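Local coordinates for protein HIAXHD3 (Humicola insolens, PDB 3ZXK) that probably removes arabinofuranosyl side chains from xylan as a family 43 glycoside hydrolase, in a scaffold used to engineer added endo-xylanase activity, at residues R106-S112 with N130-T136; I384-R390 with Q454-R460; A407-G411 with T478-S482. All blocks are in the same frame, centred on the assembly; numbering follows the deposited sequence.

Contact 1: R106-S112 with N130-T136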
loop_
_atom_site.group_PDB
_atom_site.type_symbol
_atom_site.label_atom_id
_atom_site.label_comp_id
_atom_site.label_asym_id
_atom_site.label_seq_id
_atom_site.Cartn_x
_atom_site.Cartn_y
_atom_site.Cartn_z
ATOM N N ARG A 106 4.159 -2.894 20.093
ATOM C CA ARG A 106 2.917 -2.372 20.726
ATOM C C ARG A 106 1.821 -2.289 19.674
ATOM O O ARG A 106 2.114 -2.086 18.508
ATOM C CB ARG A 106 3.093 -0.972 21.308
ATOM C CG ARG A 106 4.202 -0.842 22.326
ATOM C CD ARG A 106 4.287 0.589 22.831
ATOM N NE ARG A 106 3.572 0.767 24.093
ATOM C CZ ARG A 106 3.555 1.910 24.783
ATOM N NH1 ARG A 106 4.200 2.973 24.316
ATOM N NH2 ARG A 106 2.892 2.000 25.932
ATOM N N THR A 107 0.566 -2.380 20.098
ATOM C CA THR A 107 -0.550 -2.364 19.181
ATOM C C THR A 107 -1.283 -1.032 19.293
ATOM O O THR A 107 -1.629 -0.597 20.395
ATOM C CB THR A 107 -1.491 -3.545 19.476
ATOM O OG1 THR A 107 -0.753 -4.756 19.329
ATOM C CG2 THR A 107 -2.661 -3.565 18.478
ATOM N N TYR A 108 -1.513 -0.394 18.148
ATOM C CA TYR A 108 -2.084 0.957 18.091
ATOM C C TYR A 108 -3.480 0.870 17.514
ATOM O O TYR A 108 -3.687 0.123 16.540
ATOM C CB TYR A 108 -1.223 1.853 17.187
ATOM C CG TYR A 108 0.144 2.081 17.763
ATOM C CD1 TYR A 108 1.189 1.160 17.561
ATOM C CD2 TYR A 108 0.404 3.217 18.526
ATOM C CE1 TYR A 108 2.444 1.360 18.120
ATOM C CE2 TYR A 108 1.670 3.444 19.070
ATOM C CZ TYR A 108 2.676 2.511 18.869
ATOM O OH TYR A 108 3.917 2.732 19.427
ATOM N N LEU A 109 -4.433 1.573 18.138
ATOM C CA LEU A 109 -5.789 1.671 17.637
ATOM C C LEU A 109 -6.045 3.072 17.124
ATOM O O LEU A 109 -5.858 4.042 17.853
ATOM C CB LEU A 109 -6.803 1.378 18.749
ATOM C CG LEU A 109 -8.243 1.713 18.412
ATOM C CD1 LEU A 109 -8.734 0.914 17.203
ATOM C CD2 LEU A 109 -9.102 1.455 19.648
ATOM N N TRP A 110 -6.457 3.157 15.860
ATOM C CA TRP A 110 -6.911 4.404 15.266
ATOM C C TRP A 110 -8.348 4.238 14.860
ATOM O O TRP A 110 -8.726 3.168 14.337
ATOM C CB TRP A 110 -6.082 4.729 14.033
ATOM C CG TRP A 110 -4.731 5.328 14.318
ATOM C CD1 TRP A 110 -3.571 4.681 14.779
ATOM C CD2 TRP A 110 -4.371 6.736 14.162
ATOM N NE1 TRP A 110 -2.539 5.575 14.897
ATOM C CE2 TRP A 110 -2.969 6.850 14.538
ATOM C CE3 TRP A 110 -5.061 7.879 13.761
ATOM C CZ2 TRP A 110 -2.295 8.074 14.500
ATOM C CZ3 TRP A 110 -4.384 9.106 13.730
ATOM C CH2 TRP A 110 -3.025 9.198 14.078
ATOM N N THR A 111 -9.191 5.236 15.156
ATOM C CA THR A 111 -10.612 5.113 14.803
ATOM C C THR A 111 -11.108 6.335 14.052
ATOM O O THR A 111 -10.543 7.410 14.163
ATOM C CB THR A 111 -11.534 4.897 16.026
ATOM O OG1 THR A 111 -11.447 6.036 16.874
ATOM C CG2 THR A 111 -11.137 3.630 16.823
ATOM N N SER A 112 -12.187 6.157 13.303
ATOM C CA SER A 112 -12.874 7.260 12.641
ATOM C C SER A 112 -14.374 7.043 12.701
ATOM O O SER A 112 -14.834 5.917 12.554
ATOM C CB SER A 112 -12.460 7.338 11.157
ATOM O OG SER A 112 -13.251 8.320 10.461
ATOM N N ASN A 130 -12.269 10.940 9.714
ATOM C CA ASN A 130 -11.496 11.746 10.633
ATOM C C ASN A 130 -10.818 10.809 11.598
ATOM O O ASN A 130 -11.425 10.419 12.580
ATOM C CB ASN A 130 -12.422 12.690 11.406
ATOM C CG ASN A 130 -11.678 13.626 12.350
ATOM O OD1 ASN A 130 -10.457 13.576 12.470
ATOM N ND2 ASN A 130 -12.433 14.473 13.045
ATOM N N TRP A 131 -9.579 10.418 11.299
ATOM C CA TRP A 131 -8.942 9.359 12.080
ATOM C C TRP A 131 -8.136 9.907 13.223
ATOM O O TRP A 131 -7.368 10.847 13.043
ATOM C CB TRP A 131 -8.020 8.589 11.142
ATOM C CG TRP A 131 -8.773 7.854 10.074
ATOM C CD1 TRP A 131 -9.146 8.308 8.797
ATOM C CD2 TRP A 131 -9.279 6.494 10.169
ATOM N NE1 TRP A 131 -9.811 7.326 8.125
ATOM C CE2 TRP A 131 -9.929 6.210 8.890
ATOM C CE3 TRP A 131 -9.234 5.502 11.153
ATOM C CZ2 TRP A 131 -10.542 4.972 8.634
ATOM C CZ3 TRP A 131 -9.829 4.250 10.888
ATOM C CH2 TRP A 131 -10.476 3.999 9.656
ATOM N N GLN A 132 -8.310 9.319 14.412
ATOM C CA GLN A 132 -7.553 9.761 15.589
ATOM C C GLN A 132 -6.998 8.552 16.299
ATOM O O GLN A 132 -7.633 7.486 16.305
ATOM C CB GLN A 132 -8.465 10.503 16.580
ATOM C CG GLN A 132 -9.225 11.703 16.022
ATOM C CD GLN A 132 -8.350 12.905 15.775
ATOM O OE1 GLN A 132 -7.300 13.084 16.417
ATOM N NE2 GLN A 132 -8.783 13.764 14.848
ATOM N N HIS A 133 -5.847 8.724 16.944
ATOM C CA HIS A 133 -5.263 7.684 17.780
ATOM C C HIS A 133 -6.089 7.529 19.051
ATOM O O HIS A 133 -6.269 8.488 19.804
ATOM C CB HIS A 133 -3.837 8.073 18.094
ATOM C CG HIS A 133 -3.129 7.101 18.978
ATOM N ND1 HIS A 133 -2.313 7.493 19.975
ATOM C CD2 HIS A 133 -3.174 5.721 19.020
ATOM C CE1 HIS A 133 -1.830 6.411 20.608
ATOM N NE2 HIS A 133 -2.362 5.324 20.030
ATOM N N THR A 134 -6.590 6.327 19.284
ATOM C CA THR A 134 -7.603 6.099 20.303
ATOM C C THR A 134 -7.049 5.276 21.480
ATOM O O THR A 134 -7.443 5.470 22.637
ATOM C CB THR A 134 -8.862 5.448 19.649
ATOM O OG1 THR A 134 -9.402 6.333 18.651
ATOM C CG2 THR A 134 -9.936 5.084 20.675
ATOM N N ALA A 135 -6.135 4.362 21.200
ATOM C CA ALA A 135 -5.536 3.577 22.284
ATOM C C ALA A 135 -4.238 2.950 21.848
ATOM O O ALA A 135 -3.927 2.896 20.640
ATOM C CB ALA A 135 -6.516 2.514 22.801
ATOM N N THR A 136 -3.459 2.518 22.840
ATOM C CA THR A 136 -2.286 1.711 22.596
ATOM C C THR A 136 -2.426 0.543 23.583
ATOM O O THR A 136 -2.732 0.748 24.764
ATOM C CB THR A 136 -0.959 2.494 22.839
ATOM O OG1 THR A 136 -0.910 3.657 22.000
ATOM C CG2 THR A 136 0.269 1.615 22.560
#

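Contact 2: I384-R390 with Q454-R460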
loop_
_atom_site.group_PDB
_atom_site.type_symbol
_atom_site.label_atom_id
_atom_site.label_comp_id
_atom_site.label_asym_id
_atom_site.label_seq_id
_atom_site.Cartn_x
_atom_site.Cartn_y
_atom_site.Cartn_z
ATOM N N ILE A 384 4.767 10.883 -15.194
ATOM C CA ILE A 384 5.314 12.159 -15.646
ATOM C C ILE A 384 5.083 13.254 -14.602
ATOM O O ILE A 384 3.945 13.527 -14.213
ATOM C CB ILE A 384 4.696 12.576 -16.982
ATOM C CG1 ILE A 384 4.882 11.452 -18.009
ATOM C CG2 ILE A 384 5.279 13.909 -17.485
ATOM C CD1 ILE A 384 4.297 11.789 -19.355
ATOM N N PHE A 385 6.172 13.841 -14.123
ATOM C CA PHE A 385 6.143 14.977 -13.207
ATOM C C PHE A 385 6.479 16.255 -13.959
ATOM O O PHE A 385 7.423 16.288 -14.758
ATOM C CB PHE A 385 7.159 14.785 -12.085
ATOM C CG PHE A 385 6.790 13.721 -11.083
ATOM C CD1 PHE A 385 5.976 14.030 -9.982
ATOM C CD2 PHE A 385 7.266 12.417 -11.233
ATOM C CE1 PHE A 385 5.670 13.048 -9.050
ATOM C CE2 PHE A 385 6.961 11.447 -10.298
ATOM C CZ PHE A 385 6.167 11.756 -9.209
ATOM N N ARG A 386 5.725 17.312 -13.687
ATOM C CA ARG A 386 5.939 18.620 -14.292
ATOM C C ARG A 386 6.368 19.573 -13.165
ATOM O O ARG A 386 5.659 19.696 -12.160
ATOM C CB ARG A 386 4.646 19.077 -14.976
ATOM C CG ARG A 386 4.770 20.384 -15.732
ATOM C CD ARG A 386 3.411 20.909 -16.131
ATOM N NE ARG A 386 3.530 22.128 -16.909
ATOM C CZ ARG A 386 2.506 22.715 -17.509
ATOM N NH1 ARG A 386 1.286 22.188 -17.424
ATOM N NH2 ARG A 386 2.702 23.822 -18.204
ATOM N N LEU A 387 7.547 20.183 -13.304
ATOM C CA LEU A 387 8.156 20.996 -12.229
ATOM C C LEU A 387 8.578 22.372 -12.671
ATOM O O LEU A 387 8.914 22.582 -13.847
ATOM C CB LEU A 387 9.364 20.291 -11.605
ATOM C CG LEU A 387 9.090 18.928 -10.967
ATOM C CD1 LEU A 387 9.374 17.814 -11.959
ATOM C CD2 LEU A 387 9.941 18.796 -9.723
ATOM N N ASP A 388 8.531 23.316 -11.737
ATOM C CA ASP A 388 9.240 24.589 -11.875
ATOM C C ASP A 388 10.425 24.559 -10.877
ATOM O O ASP A 388 10.209 24.503 -9.662
ATOM C CB ASP A 388 8.280 25.736 -11.567
ATOM C CG ASP A 388 8.936 27.125 -11.552
ATOM O OD1 ASP A 388 10.187 27.269 -11.603
ATOM O OD2 ASP A 388 8.159 28.107 -11.446
ATOM N N VAL A 389 11.658 24.574 -11.376
ATOM C CA VAL A 389 12.815 24.375 -10.495
ATOM C C VAL A 389 13.687 25.632 -10.335
ATOM O O VAL A 389 14.837 25.562 -9.886
ATOM C CB VAL A 389 13.704 23.178 -10.933
ATOM C CG1 VAL A 389 12.895 21.873 -10.960
ATOM C CG2 VAL A 389 14.355 23.448 -12.277
ATOM N N ARG A 390 13.124 26.796 -10.672
ATOM C CA ARG A 390 13.867 28.057 -10.561
ATOM C C ARG A 390 14.351 28.341 -9.145
ATOM O O ARG A 390 15.383 29.003 -8.964
ATOM C CB ARG A 390 13.102 29.241 -11.112
ATOM C CG ARG A 390 12.926 29.176 -12.621
ATOM C CD ARG A 390 11.966 30.234 -13.099
ATOM N NE ARG A 390 10.698 30.114 -12.376
ATOM C CZ ARG A 390 9.774 31.071 -12.327
ATOM N NH1 ARG A 390 9.977 32.216 -12.960
ATOM N NH2 ARG A 390 8.646 30.885 -11.654
ATOM N N GLN A 454 13.833 25.990 -16.857
ATOM C CA GLN A 454 13.655 25.685 -15.431
ATOM C C GLN A 454 12.233 25.889 -14.975
ATOM O O GLN A 454 11.764 25.198 -14.080
ATOM C CB GLN A 454 14.593 26.517 -14.557
ATOM C CG GLN A 454 16.055 26.130 -14.718
ATOM C CD GLN A 454 16.949 27.092 -13.990
ATOM O OE1 GLN A 454 16.591 27.584 -12.928
ATOM N NE2 GLN A 454 18.103 27.397 -14.570
ATOM N N GLN A 455 11.545 26.844 -15.597
ATOM C CA GLN A 455 10.176 27.166 -15.182
ATOM C C GLN A 455 9.198 26.056 -15.574
ATOM O O GLN A 455 8.133 25.952 -14.986
ATOM C CB GLN A 455 9.755 28.543 -15.731
ATOM C CG GLN A 455 8.443 29.133 -15.192
ATOM C CD GLN A 455 7.204 28.519 -15.830
ATOM O OE1 GLN A 455 7.195 28.186 -17.018
ATOM N NE2 GLN A 455 6.149 28.351 -15.032
ATOM N N ASP A 456 9.579 25.188 -16.519
ATOM C CA ASP A 456 8.674 24.138 -16.968
ATOM C C ASP A 456 9.447 22.945 -17.486
ATOM O O ASP A 456 9.678 22.807 -18.685
ATOM C CB ASP A 456 7.708 24.658 -18.036
ATOM C CG ASP A 456 6.489 23.768 -18.208
ATOM O OD1 ASP A 456 5.864 23.418 -17.186
ATOM O OD2 ASP A 456 6.134 23.461 -19.368
ATOM N N ILE A 457 9.862 22.088 -16.567
ATOM C CA ILE A 457 10.583 20.875 -16.926
ATOM C C ILE A 457 9.740 19.646 -16.631
ATOM O O ILE A 457 9.126 19.545 -15.567
ATOM C CB ILE A 457 11.956 20.790 -16.214
ATOM C CG1 ILE A 457 12.704 19.520 -16.624
ATOM C CG2 ILE A 457 11.795 20.824 -14.694
ATOM C CD1 ILE A 457 14.202 19.635 -16.447
ATOM N N TRP A 458 9.703 18.722 -17.583
ATOM C CA TRP A 458 8.890 17.535 -17.463
ATOM C C TRP A 458 9.803 16.362 -17.380
ATOM O O TRP A 458 10.731 16.211 -18.198
ATOM C CB TRP A 458 7.986 17.376 -18.670
ATOM C CG TRP A 458 7.043 18.536 -18.899
ATOM C CD1 TRP A 458 7.358 19.890 -19.097
ATOM C CD2 TRP A 458 5.581 18.457 -19.067
ATOM N NE1 TRP A 458 6.209 20.626 -19.313
ATOM C CE2 TRP A 458 5.115 19.826 -19.307
ATOM C CE3 TRP A 458 4.644 17.425 -19.007
ATOM C CZ2 TRP A 458 3.768 20.125 -19.498
ATOM C CZ3 TRP A 458 3.293 17.740 -19.193
ATOM C CH2 TRP A 458 2.867 19.062 -19.431
ATOM N N LEU A 459 9.563 15.539 -16.379
ATOM C CA LEU A 459 10.394 14.391 -16.089
ATOM C C LEU A 459 9.548 13.126 -16.152
ATOM O O LEU A 459 8.545 13.002 -15.424
ATOM C CB LEU A 459 11.048 14.539 -14.710
ATOM C CG LEU A 459 12.009 15.728 -14.572
ATOM C CD1 LEU A 459 12.511 15.834 -13.129
ATOM C CD2 LEU A 459 13.174 15.633 -15.583
ATOM N N ARG A 460 10.001 12.173 -16.950
ATOM C CA ARG A 460 9.225 10.988 -17.267
ATOM C C ARG A 460 9.932 9.687 -16.944
ATOM O O ARG A 460 11.086 9.497 -17.313
ATOM C CB ARG A 460 8.856 11.035 -18.763
ATOM C CG ARG A 460 8.163 9.797 -19.344
ATOM C CD ARG A 460 7.655 10.039 -20.760
ATOM N NE ARG A 460 7.799 8.805 -21.527
ATOM C CZ ARG A 460 7.885 8.749 -22.853
ATOM N NH1 ARG A 460 7.766 9.856 -23.573
ATOM N NH2 ARG A 460 8.047 7.578 -23.453
HETATM O O HOH W 1 17.621 26.410 -10.554
#

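Contact 3: A407-G411 with T478-S482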
loop_
_atom_site.group_PDB
_atom_site.type_symbol
_atom_site.label_atom_id
_atom_site.label_comp_id
_atom_site.label_asym_id
_atom_site.label_seq_id
_atom_site.Cartn_x
_atom_site.Cartn_y
_atom_site.Cartn_z
ATOM N N ALA A 407 17.360 1.873 -6.549
ATOM C CA ALA A 407 16.646 3.012 -7.134
ATOM C C ALA A 407 17.443 3.748 -8.222
ATOM O O ALA A 407 18.646 3.617 -8.330
ATOM C CB ALA A 407 16.255 3.969 -6.019
ATOM N N ALA A 408 16.761 4.588 -8.995
ATOM C CA ALA A 408 17.393 5.435 -10.008
ATOM C C ALA A 408 16.475 6.610 -10.182
ATOM O O ALA A 408 15.269 6.521 -9.875
ATOM C CB ALA A 408 17.550 4.698 -11.349
ATOM N N TYR A 409 17.016 7.703 -10.708
ATOM C CA TYR A 409 16.223 8.889 -10.941
ATOM C C TYR A 409 16.710 9.716 -12.117
ATOM O O TYR A 409 17.854 9.555 -12.556
ATOM C CB TYR A 409 16.121 9.753 -9.694
ATOM C CG TYR A 409 17.348 10.492 -9.175
ATOM C CD1 TYR A 409 17.864 11.629 -9.850
ATOM C CD2 TYR A 409 17.936 10.137 -7.959
ATOM C CE1 TYR A 409 18.930 12.358 -9.332
ATOM C CE2 TYR A 409 18.996 10.858 -7.423
ATOM C CZ TYR A 409 19.502 11.958 -8.133
ATOM O OH TYR A 409 20.506 12.725 -7.624
ATOM N N ILE A 410 15.814 10.561 -12.638
ATOM C CA ILE A 410 16.199 11.609 -13.566
ATOM C C ILE A 410 15.828 12.915 -12.854
ATOM O O ILE A 410 14.760 13.017 -12.214
ATOM C CB ILE A 410 15.511 11.482 -14.943
ATOM C CG1 ILE A 410 16.107 12.513 -15.914
ATOM C CG2 ILE A 410 13.989 11.579 -14.814
ATOM C CD1 ILE A 410 15.715 12.282 -17.358
ATOM N N GLY A 411 16.710 13.900 -12.895
ATOM C CA GLY A 411 16.446 15.106 -12.128
ATOM C C GLY A 411 17.346 16.236 -12.499
ATOM O O GLY A 411 18.011 16.216 -13.549
ATOM N N THR A 478 13.112 3.072 -18.099
ATOM C CA THR A 478 13.830 4.136 -18.827
ATOM C C THR A 478 13.350 5.530 -18.405
ATOM O O THR A 478 12.242 5.682 -17.891
ATOM C CB THR A 478 13.740 3.957 -20.349
ATOM O OG1 THR A 478 12.376 3.805 -20.757
ATOM C CG2 THR A 478 14.558 2.702 -20.771
ATOM N N PHE A 479 14.215 6.530 -18.583
ATOM C CA PHE A 479 13.976 7.881 -18.105
ATOM C C PHE A 479 14.072 8.892 -19.256
ATOM O O PHE A 479 14.920 8.744 -20.153
ATOM C CB PHE A 479 15.001 8.241 -17.019
ATOM C CG PHE A 479 14.903 7.389 -15.765
ATOM C CD1 PHE A 479 15.575 6.167 -15.653
ATOM C CD2 PHE A 479 14.137 7.819 -14.686
ATOM C CE1 PHE A 479 15.463 5.380 -14.508
ATOM C CE2 PHE A 479 14.037 7.048 -13.533
ATOM C CZ PHE A 479 14.681 5.818 -13.445
ATOM N N TYR A 480 13.216 9.913 -19.218
ATOM C CA TYR A 480 13.141 10.923 -20.276
ATOM C C TYR A 480 12.900 12.300 -19.673
ATOM O O TYR A 480 12.379 12.407 -18.565
ATOM C CB TYR A 480 11.964 10.618 -21.220
ATOM C CG TYR A 480 11.953 9.208 -21.753
ATOM C CD1 TYR A 480 11.529 8.157 -20.934
ATOM C CD2 TYR A 480 12.377 8.913 -23.063
ATOM C CE1 TYR A 480 11.522 6.871 -21.376
ATOM C CE2 TYR A 480 12.374 7.601 -23.527
ATOM C CZ TYR A 480 11.958 6.585 -22.650
ATOM O OH TYR A 480 11.932 5.261 -22.999
ATOM N N TYR A 481 13.304 13.335 -20.408
ATOM C CA TYR A 481 12.952 14.690 -20.025
ATOM C C TYR A 481 12.387 15.439 -21.208
ATOM O O TYR A 481 12.642 15.069 -22.352
ATOM C CB TYR A 481 14.169 15.441 -19.454
ATOM C CG TYR A 481 15.249 15.710 -20.497
ATOM C CD1 TYR A 481 15.237 16.878 -21.285
ATOM C CD2 TYR A 481 16.283 14.797 -20.705
ATOM C CE1 TYR A 481 16.208 17.101 -22.254
ATOM C CE2 TYR A 481 17.276 15.046 -21.645
ATOM C CZ TYR A 481 17.225 16.188 -22.431
ATOM O OH TYR A 481 18.219 16.436 -23.376
ATOM N N SER A 482 11.600 16.465 -20.894
ATOM C CA SER A 482 11.136 17.454 -21.861
ATOM C C SER A 482 11.369 18.856 -21.340
ATOM O O SER A 482 11.015 19.190 -20.209
ATOM C CB SER A 482 9.654 17.285 -22.199
ATOM O OG SER A 482 9.229 18.327 -23.069
#

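Contact 1: R106-S112 with N130-T136
Asn130 opens the pairing just before the strand proper begins: its backbone N donates to Ser112 OG at 2.9 Å, so a side-chain hydroxyl holds the incoming chain. Trp131 then lays its indole against the end of segment 106-112, with Ser112 CB over the six-membered ring, 3.6 Å from its centroid, a CH-pi contact. At Gln132 regular antiparallel pairing takes hold. Gln132 N donates to Thr111 O (2.9 Å) and Thr111 N returns the bond to Gln132 O (3.0 Å), while the Gln132 side chain reaches back through NE2 to Asn130 OD1. His133 sits opposite Trp110 in a non-hydrogen-bonded pair. Its CB lies over the six-membered ring of Trp110, and its imidazole meets Tyr108 and Trp110 obliquely, making a three-ring aromatic cluster on one face of the sheet.

Thr134 and Ala135 both face Leu109, the mark of a classic beta bulge. Leu109 O takes a short, nearly straight bond from Thr134 N (2.8 Å) and a weak one from Ala135 N (3.4 Å), and Leu109 N donates to Ala135 O (2.9 Å). The bulge also brings Thr134 OG1 to 2.7 Å from Thr111 OG1, a hydroxyl-hydroxyl hydrogen bond. Thr136 closes the run opposite Tyr108, its CG2 over the tyrosine ring.

The two strands form one edge of a four-stranded antiparallel sheet, a blade of the five-bladed beta-propeller of family 43. Strand 132-137 is outermost; strand 106-113 is flanked on its other side by strand 96-103, where Leu109 packs on Tyr98 and Tyr100.

Contact 2: I384-R390 with Q454-R460
Four backbone hydrogen bonds join these antiparallel strands in two reciprocal pairs. Phe385 N donates to Leu459 O and Leu459 N to Phe385 O, both at 2.8 Å; Leu387 N reaches Ile457 O at 2.8 Å, and Ile457 N reaches Leu387 O at 2.9 Å. Beyond the strand the pairing runs on to helix 451-455, where Val389 N donates to Gln454 O (2.8 Å). A water ties the same two residues together, donating to Val389 O (3.0 Å) and to Gln454 OE1 (2.8 Å), while Gln454 NE2 bonds to Ile449 O.

The charged groups are just as well matched. Asp456 OD1 receives Arg386 NE at 2.7 Å in a salt bridge, with a weak second bond from Arg386 NH2, and also pairs with Lys527 of strand 523-533. Its other oxygen, OD2, accepts from Trp458 NE1 at 2.8 Å. That holds the indole beneath the arginine: Arg386 CG lies 3.8 Å from the centroid of the five-membered ring of Trp458, a CH-pi contact. Asp388 works within its own segment, its OD1 accepting from Arg390 N (3.1 Å) in an Asx turn and from Arg390 NE (3.0 Å), and its OD2 from Arg390 NH2 (2.8 Å).

The opposite face is apolar. Leu387 CD1 meets Leu459 CD1 at 3.9 Å, and Phe385 and Leu387 pack on Val512 of strand 509-516. The chemistry is thus two-sided, as suits a sheet of a beta-sandwich: the Arg386-Asp456 ion pair and the indole, with Ile384 beside it, on one face; Phe385, Leu387, Ile457 and Leu459 turned into the core on the other.

Contact 3: A407-G411 with T478-S482
Ala408 makes the first touch along segment 407-411: its CB lies 3.7 Å from Phe479 CZ, and its carbonyl O is equally close to the same ring atom. Tyr409 points its CA-to-CB bond away from the partner strand and meets it through the backbone, with CA 3.9 Å from Phe479 CE2; its hydroxyl bonds to Trp413 NE1. Ile410 does most of the work on this side. Its CG2 packs on Phe479 CD2 at 3.8 Å, while CD1 reaches on to Tyr480 O (3.5 Å) and Tyr481 CB (4.1 Å). With chi1 and chi2 both t, the isoleucine is extended enough to span from the phenylalanine to the tyrosine.

No hydrogen bond crosses between the segments. Their axes come no closer than 7.4 Å and run at 13° to one another, so this is face-to-face packing of sheets, filled mainly by Phe479 and Ile410. Strand 406-415 lies between strands 396-403 and 418-429 in one antiparallel sheet; strand 476-482 lies between 457-464 and 490-497 in the other. Together the two layers form the concanavalin A-like beta-sandwich, and Phe479 also touches Met423 across the interface and Ile461 beside it.

How the contacts relate
Contacts 2 and 3 belong to the C-terminal beta-sandwich, their centres 12 Å apart, and they share a sheet: strands 457-464 and 476-482 are neighbours, joined by probable hydrogen bonds from Ser482 N to Trp458 O (2.8 Å) and from Arg460 N to Tyr480 O (2.9 Å). Contact 2 pairs strands within that layer; contact 3 joins it to the facing one, where Leu459 CD1 also packs on Ile410 O (3.7 Å). Contact 1 stands apart in the family 43 propeller, its centre about 39 Å from the centres of both others. Its Thr107 side chain is about 13 Å from a bound xylose. Residues from both domains, including Trp84 and Trp502, line the glycan pocket.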